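PDB 1DI2: double stranded RNA binding protein A from Xenopus laevis, which binds double-stranded RNA through domains of the alpha-beta-beta-beta-alpha type, of which this is the second, here bound to RNA. Local coordinates for residues G4-L9 and V58-L63; E8-V11 and L17-Y20. The protein carries 1 engineered substitution. All coordinates share one frame; numbering follows the deposited sequence.

Contact 1: residues G4-L9 and V58-L63; sequences GSLQEL and VAAEKL
The backbones of the two helical segments, 4-9 and 58-63, come nearest at Leu6 and Ala60, with the CA of Leu6 6.6 Å from the CA of Ala60. No hydrogen bond links the segments, and the contact between them is apolar. Within segment 4-9 the helical bonds include Leu9 N to Ser5 O, and within 58-63 Leu63 N to Ala59 O.

Leu6 carries one side of the contact. Its CG stands anti to the backbone N (chi1 176°), which sends the forked end across to the other helix. CD1 of Leu6 meets CD2 of Leu63 at 3.5 Å, the closest pair here. CD2 of Leu6 lies 4.3 Å from the CB of Ala60, and it also sits 4.1 Å from CD2 of Leu63. One methyl of Leu63 therefore touches both branches of the Leu6 fork. The two leucine side chains cross at about a right angle. Ala60 adds just a methyl, so the backbone of helix 52-68 can come near Leu6 at this point.

The two helices are the first and last elements of the alpha-beta-beta-beta-alpha fold of the double-stranded RNA-binding domain. They pack on one face of the three-stranded antiparallel sheet. Leu6, Ala59 and Leu63 all rest on Cys38 of strand 33-40, and Leu63 also reaches Val40. Leu6 also touches Leu64, the residue after Leu63.

All three residues that touch across the contact are buried. Three polar side chains bond outside the contact. Ser5 OG bonds to Met1 O, Glu61 forms a salt bridge with Arg57, and the NZ of Lys62 bonds to Thr46 O. The nearest atom of the contact is about 12 Å from the bound RNA.

Contact 2: residues E8-V11 and L17-Y20; sequences ELAV and LPEY
In the double-stranded RNA-binding fold, a short loop joins the first helix to the first strand of the sheet, and here Ala10 and Val11 of the helix meet Leu17 and Pro18 at the end of that loop. The chain turns back after helix 2-13 and enters strand 19-26. The nearest backbones are those of Ala10 and Leu17, whose CA atoms are 5.9 Å apart. The contact is apolar throughout.

Ala10 is buried and points its methyl toward the loop. Its CB lies 4.1 Å from CD of Pro18, the ring carbon bonded to the proline N. Trp15, in the intervening loop, also touches Ala10. Pro18 has further contacts with Leu6 and with Val40 of strand 33-40.

Val11 and Leu17 form the exposed part of the contact. Their side chains lie side by side and point the same way. In Leu17, CG is turned anti to the carbonyl carbon (chi1 -63°), and this brings the CD2 branch back to the helix. There it meets one branch of the valine, with CD2 of Leu17 3.6 Å from CG2 of Val11.

Contacts 1 and 2 have centres about 8 Å apart and both use helix 2-13, sharing Glu8 and Leu9. Contact 2 is local in sequence, while contact 1 joins the first helix to the last, with all three strands between them in the sequence. The two meet directly. The OH of Tyr20 lies 3.5 Å from CD2 of Leu6 and 3.5 Å from CB of Ala60, and CG of Pro18 is 3.7 Å from CG of Leu6. The first helix is thus packed on the last helix by contact 1 and on the loop leading into the sheet by contact 2.

Contact 1: residues G4-L9 and V58-L63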
ATOM      1  N   GLY E   4     -10.317  11.445   4.813  1.00 14.14           N
ATOM      2  CA  GLY E   4     -10.596  12.868   4.750  1.00 13.45           C
ATOM      3  C   GLY E   4     -11.963  13.191   4.177  1.00 16.59           C
ATOM      4  O   GLY E   4     -12.674  14.072   4.676  1.00 16.85           O
ATOM      5  N   SER E   5     -12.339  12.484   3.117  1.00 15.72           N
ATOM      6  CA  SER E   5     -13.634  12.719   2.496  1.00 19.77           C
ATOM      7  C   SER E   5     -14.772  12.368   3.447  1.00 17.80           C
ATOM      8  O   SER E   5     -15.791  13.057   3.477  1.00 17.73           O
ATOM      9  CB  SER E   5     -13.753  11.917   1.201  1.00 19.05           C
ATOM     10  OG  SER E   5     -12.867  12.427   0.220  1.00 23.70           O
ATOM     11  N   LEU E   6     -14.591  11.313   4.230  1.00 14.37           N
ATOM     12  CA  LEU E   6     -15.617  10.908   5.179  1.00 17.73           C
ATOM     13  C   LEU E   6     -15.753  11.957   6.293  1.00 19.41           C
ATOM     14  O   LEU E   6     -16.864  12.307   6.702  1.00 20.45           O
ATOM     15  CB  LEU E   6     -15.278   9.542   5.782  1.00 15.30           C
ATOM     16  CG  LEU E   6     -16.269   9.090   6.863  1.00 13.30           C
ATOM     17  CD1 LEU E   6     -17.665   8.996   6.259  1.00 15.13           C
ATOM     18  CD2 LEU E   6     -15.862   7.741   7.417  1.00 11.23           C
ATOM     19  N   GLN E   7     -14.622  12.472   6.776  1.00 18.44           N
ATOM     20  CA  GLN E   7     -14.661  13.482   7.834  1.00 18.16           C
ATOM     21  C   GLN E   7     -15.415  14.721   7.365  1.00 18.49           C
ATOM     22  O   GLN E   7     -16.246  15.267   8.104  1.00 16.92           O
ATOM     23  CB  GLN E   7     -13.245  13.889   8.271  1.00 15.43           C
ATOM     24  CG  GLN E   7     -13.230  15.002   9.309  1.00 15.95           C
ATOM     25  CD  GLN E   7     -11.840  15.291   9.859  1.00 18.74           C
ATOM     26  OE1 GLN E   7     -11.194  14.413  10.436  1.00 17.90           O
ATOM     27  NE2 GLN E   7     -11.377  16.525   9.688  1.00 16.74           N
ATOM     28  N   GLU E   8     -15.123  15.161   6.138  1.00 16.20           N
ATOM     29  CA  GLU E   8     -15.771  16.344   5.573  1.00 19.26           C
ATOM     30  C   GLU E   8     -17.268  16.151   5.426  1.00 20.14           C
ATOM     31  O   GLU E   8     -18.049  17.081   5.669  1.00 18.73           O
ATOM     32  CB  GLU E   8     -15.129  16.691   4.228  1.00 16.34           C
ATOM     33  CG  GLU E   8     -13.780  17.393   4.376  1.00 17.58           C
ATOM     34  CD  GLU E   8     -13.066  17.556   3.054  1.00 22.24           C
ATOM     35  OE1 GLU E   8     -13.706  17.995   2.077  1.00 23.58           O
ATOM     36  OE2 GLU E   8     -11.859  17.254   3.000  1.00 21.67           O
ATOM     37  N   LEU E   9     -17.658  14.948   5.010  1.00 18.95           N
ATOM     38  CA  LEU E   9     -19.068  14.605   4.870  1.00 18.68           C
ATOM     39  C   LEU E   9     -19.748  14.818   6.220  1.00 18.12           C
ATOM     40  O   LEU E   9     -20.736  15.557   6.322  1.00 19.01           O
ATOM     41  CB  LEU E   9     -19.213  13.135   4.459  1.00 18.48           C
ATOM     42  CG  LEU E   9     -20.634  12.566   4.366  1.00 18.14           C
ATOM     43  CD1 LEU E   9     -21.404  13.331   3.308  1.00 19.75           C
ATOM     44  CD2 LEU E   9     -20.591  11.070   4.018  1.00 21.74           C
ATOM     45  N   VAL E  58      -9.507   1.480   4.150  1.00 16.15           N
ATOM     46  CA  VAL E  58     -10.491   0.560   3.590  1.00 16.99           C
ATOM     47  C   VAL E  58     -11.845   0.694   4.290  1.00 18.50           C
ATOM     48  O   VAL E  58     -12.894   0.713   3.635  1.00 16.67           O
ATOM     49  CB  VAL E  58      -9.974  -0.893   3.670  1.00 19.25           C
ATOM     50  CG1 VAL E  58     -11.069  -1.877   3.238  1.00 19.47           C
ATOM     51  CG2 VAL E  58      -8.738  -1.039   2.759  1.00 19.21           C
ATOM     52  N   ALA E  59     -11.817   0.796   5.618  1.00 14.87           N
ATOM     53  CA  ALA E  59     -13.038   0.957   6.391  1.00 14.37           C
ATOM     54  C   ALA E  59     -13.740   2.262   5.981  1.00 15.16           C
ATOM     55  O   ALA E  59     -14.953   2.288   5.808  1.00 15.23           O
ATOM     56  CB  ALA E  59     -12.706   0.973   7.889  1.00 15.97           C
ATOM     57  N   ALA E  60     -12.973   3.337   5.803  1.00 16.15           N
ATOM     58  CA  ALA E  60     -13.566   4.620   5.408  1.00 16.78           C
ATOM     59  C   ALA E  60     -14.155   4.565   4.000  1.00 14.59           C
ATOM     60  O   ALA E  60     -15.240   5.078   3.764  1.00 14.29           O
ATOM     61  CB  ALA E  60     -12.528   5.753   5.502  1.00 14.87           C
ATOM     62  N   GLU E  61     -13.441   3.943   3.066  1.00 16.56           N
ATOM     63  CA  GLU E  61     -13.934   3.821   1.696  1.00 19.76           C
ATOM     64  C   GLU E  61     -15.226   3.007   1.646  1.00 19.95           C
ATOM     65  O   GLU E  61     -16.162   3.347   0.910  1.00 21.11           O
ATOM     66  CB  GLU E  61     -12.880   3.167   0.790  1.00 23.48           C
ATOM     67  CG  GLU E  61     -11.598   3.975   0.692  1.00 38.16           C
ATOM     68  CD  GLU E  61     -10.532   3.363  -0.214  1.00 45.57           C
ATOM     69  OE1 GLU E  61     -10.775   2.292  -0.811  1.00 48.38           O
ATOM     70  OE2 GLU E  61      -9.441   3.964  -0.329  1.00 48.92           O
ATOM     71  N   LYS E  62     -15.281   1.923   2.414  1.00 20.25           N
ATOM     72  CA  LYS E  62     -16.483   1.094   2.425  1.00 24.02           C
ATOM     73  C   LYS E  62     -17.674   1.866   2.972  1.00 25.36           C
ATOM     74  O   LYS E  62     -18.794   1.742   2.470  1.00 24.88           O
ATOM     75  CB  LYS E  62     -16.292  -0.156   3.279  1.00 26.14           C
ATOM     76  CG  LYS E  62     -15.394  -1.214   2.679  1.00 31.67           C
ATOM     77  CD  LYS E  62     -15.464  -2.463   3.531  1.00 35.71           C
ATOM     78  CE  LYS E  62     -14.681  -3.598   2.919  1.00 37.91           C
ATOM     79  NZ  LYS E  62     -14.776  -4.808   3.773  1.00 41.07           N
ATOM     80  N   LEU E  63     -17.432   2.668   4.002  1.00 19.84           N
ATOM     81  CA  LEU E  63     -18.517   3.427   4.603  1.00 22.82           C
ATOM     82  C   LEU E  63     -19.075   4.461   3.623  1.00 21.84           C
ATOM     83  O   LEU E  63     -20.284   4.661   3.554  1.00 22.48           O
ATOM     84  CB  LEU E  63     -18.031   4.067   5.908  1.00 22.63           C
ATOM     85  CG  LEU E  63     -19.164   4.525   6.823  1.00 24.01           C
ATOM     86  CD1 LEU E  63     -18.809   4.253   8.260  1.00 27.30           C
ATOM     87  CD2 LEU E  63     -19.473   5.983   6.575  1.00 22.28           C
TER

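Contact 2: residues E8-V11 and L17-Y20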
ATOM      1  N   GLU E   8     -15.123  15.161   6.138  1.00 16.20           N
ATOM      2  CA  GLU E   8     -15.771  16.344   5.573  1.00 19.26           C
ATOM      3  C   GLU E   8     -17.268  16.151   5.426  1.00 20.14           C
ATOM      4  O   GLU E   8     -18.049  17.081   5.669  1.00 18.73           O
ATOM      5  CB  GLU E   8     -15.129  16.691   4.228  1.00 16.34           C
ATOM      6  CG  GLU E   8     -13.780  17.393   4.376  1.00 17.58           C
ATOM      7  CD  GLU E   8     -13.066  17.556   3.054  1.00 22.24           C
ATOM      8  OE1 GLU E   8     -13.706  17.995   2.077  1.00 23.58           O
ATOM      9  OE2 GLU E   8     -11.859  17.254   3.000  1.00 21.67           O
ATOM     10  N   LEU E   9     -17.658  14.948   5.010  1.00 18.95           N
ATOM     11  CA  LEU E   9     -19.068  14.605   4.870  1.00 18.68           C
ATOM     12  C   LEU E   9     -19.748  14.818   6.220  1.00 18.12           C
ATOM     13  O   LEU E   9     -20.736  15.557   6.322  1.00 19.01           O
ATOM     14  CB  LEU E   9     -19.213  13.135   4.459  1.00 18.48           C
ATOM     15  CG  LEU E   9     -20.634  12.566   4.366  1.00 18.14           C
ATOM     16  CD1 LEU E   9     -21.404  13.331   3.308  1.00 19.75           C
ATOM     17  CD2 LEU E   9     -20.591  11.070   4.018  1.00 21.74           C
ATOM     18  N   ALA E  10     -19.200  14.178   7.252  1.00 16.85           N
ATOM     19  CA  ALA E  10     -19.743  14.266   8.613  1.00 16.02           C
ATOM     20  C   ALA E  10     -19.878  15.715   9.080  1.00 18.68           C
ATOM     21  O   ALA E  10     -20.940  16.134   9.559  1.00 18.92           O
ATOM     22  CB  ALA E  10     -18.849  13.473   9.602  1.00 13.03           C
ATOM     23  N   VAL E  11     -18.801  16.482   8.940  1.00 18.26           N
ATOM     24  CA  VAL E  11     -18.809  17.877   9.355  1.00 19.40           C
ATOM     25  C   VAL E  11     -19.855  18.670   8.582  1.00 21.46           C
ATOM     26  O   VAL E  11     -20.543  19.523   9.140  1.00 24.05           O
ATOM     27  CB  VAL E  11     -17.409  18.529   9.161  1.00 20.83           C
ATOM     28  CG1 VAL E  11     -17.483  20.038   9.410  1.00 17.36           C
ATOM     29  CG2 VAL E  11     -16.413  17.905  10.139  1.00 17.54           C
ATOM     30  N   LEU E  17     -18.055  13.361  14.501  1.00 17.71           N
ATOM     31  CA  LEU E  17     -16.980  12.821  13.672  1.00 19.25           C
ATOM     32  C   LEU E  17     -16.867  11.300  13.729  1.00 17.58           C
ATOM     33  O   LEU E  17     -17.228  10.676  14.722  1.00 17.21           O
ATOM     34  CB  LEU E  17     -15.637  13.449  14.084  1.00 21.22           C
ATOM     35  CG  LEU E  17     -15.486  14.966  13.910  1.00 24.54           C
ATOM     36  CD1 LEU E  17     -14.222  15.454  14.605  1.00 28.55           C
ATOM     37  CD2 LEU E  17     -15.461  15.316  12.433  1.00 28.27           C
ATOM     38  N   PRO E  18     -16.354  10.687  12.650  1.00 16.74           N
ATOM     39  CA  PRO E  18     -16.186   9.237  12.577  1.00 17.42           C
ATOM     40  C   PRO E  18     -15.306   8.675  13.695  1.00 19.77           C
ATOM     41  O   PRO E  18     -14.340   9.308  14.126  1.00 16.64           O
ATOM     42  CB  PRO E  18     -15.539   9.043  11.204  1.00 19.48           C
ATOM     43  CG  PRO E  18     -16.136  10.178  10.408  1.00 20.75           C
ATOM     44  CD  PRO E  18     -15.910  11.306  11.389  1.00 18.20           C
ATOM     45  N   GLU E  19     -15.652   7.482  14.162  1.00 19.55           N
ATOM     46  CA  GLU E  19     -14.865   6.825  15.194  1.00 23.89           C
ATOM     47  C   GLU E  19     -14.256   5.550  14.623  1.00 21.95           C
ATOM     48  O   GLU E  19     -14.962   4.726  14.039  1.00 21.15           O
ATOM     49  CB  GLU E  19     -15.723   6.463  16.401  1.00 27.94           C
ATOM     50  CG  GLU E  19     -16.435   7.634  17.042  1.00 34.90           C
ATOM     51  CD  GLU E  19     -17.207   7.220  18.278  1.00 41.59           C
ATOM     52  OE1 GLU E  19     -17.636   6.047  18.339  1.00 45.54           O
ATOM     53  OE2 GLU E  19     -17.412   8.067  19.172  1.00 48.39           O
ATOM     54  N   TYR E  20     -12.944   5.397  14.788  1.00 20.28           N
ATOM     55  CA  TYR E  20     -12.256   4.207  14.297  1.00 19.89           C
ATOM     56  C   TYR E  20     -11.717   3.380  15.464  1.00 20.30           C
ATOM     57  O   TYR E  20     -11.100   3.914  16.386  1.00 21.52           O
ATOM     58  CB  TYR E  20     -11.100   4.580  13.357  1.00 16.73           C
ATOM     59  CG  TYR E  20     -11.518   5.345  12.118  1.00 16.69           C
ATOM     60  CD1 TYR E  20     -11.680   6.740  12.146  1.00 13.26           C
ATOM     61  CD2 TYR E  20     -11.736   4.685  10.914  1.00 15.62           C
ATOM     62  CE1 TYR E  20     -12.036   7.450  10.987  1.00 18.52           C
ATOM     63  CE2 TYR E  20     -12.090   5.377   9.762  1.00 14.99           C
ATOM     64  CZ  TYR E  20     -12.239   6.753   9.796  1.00 19.68           C
ATOM     65  OH  TYR E  20     -12.576   7.413   8.638  1.00 20.91           O
TER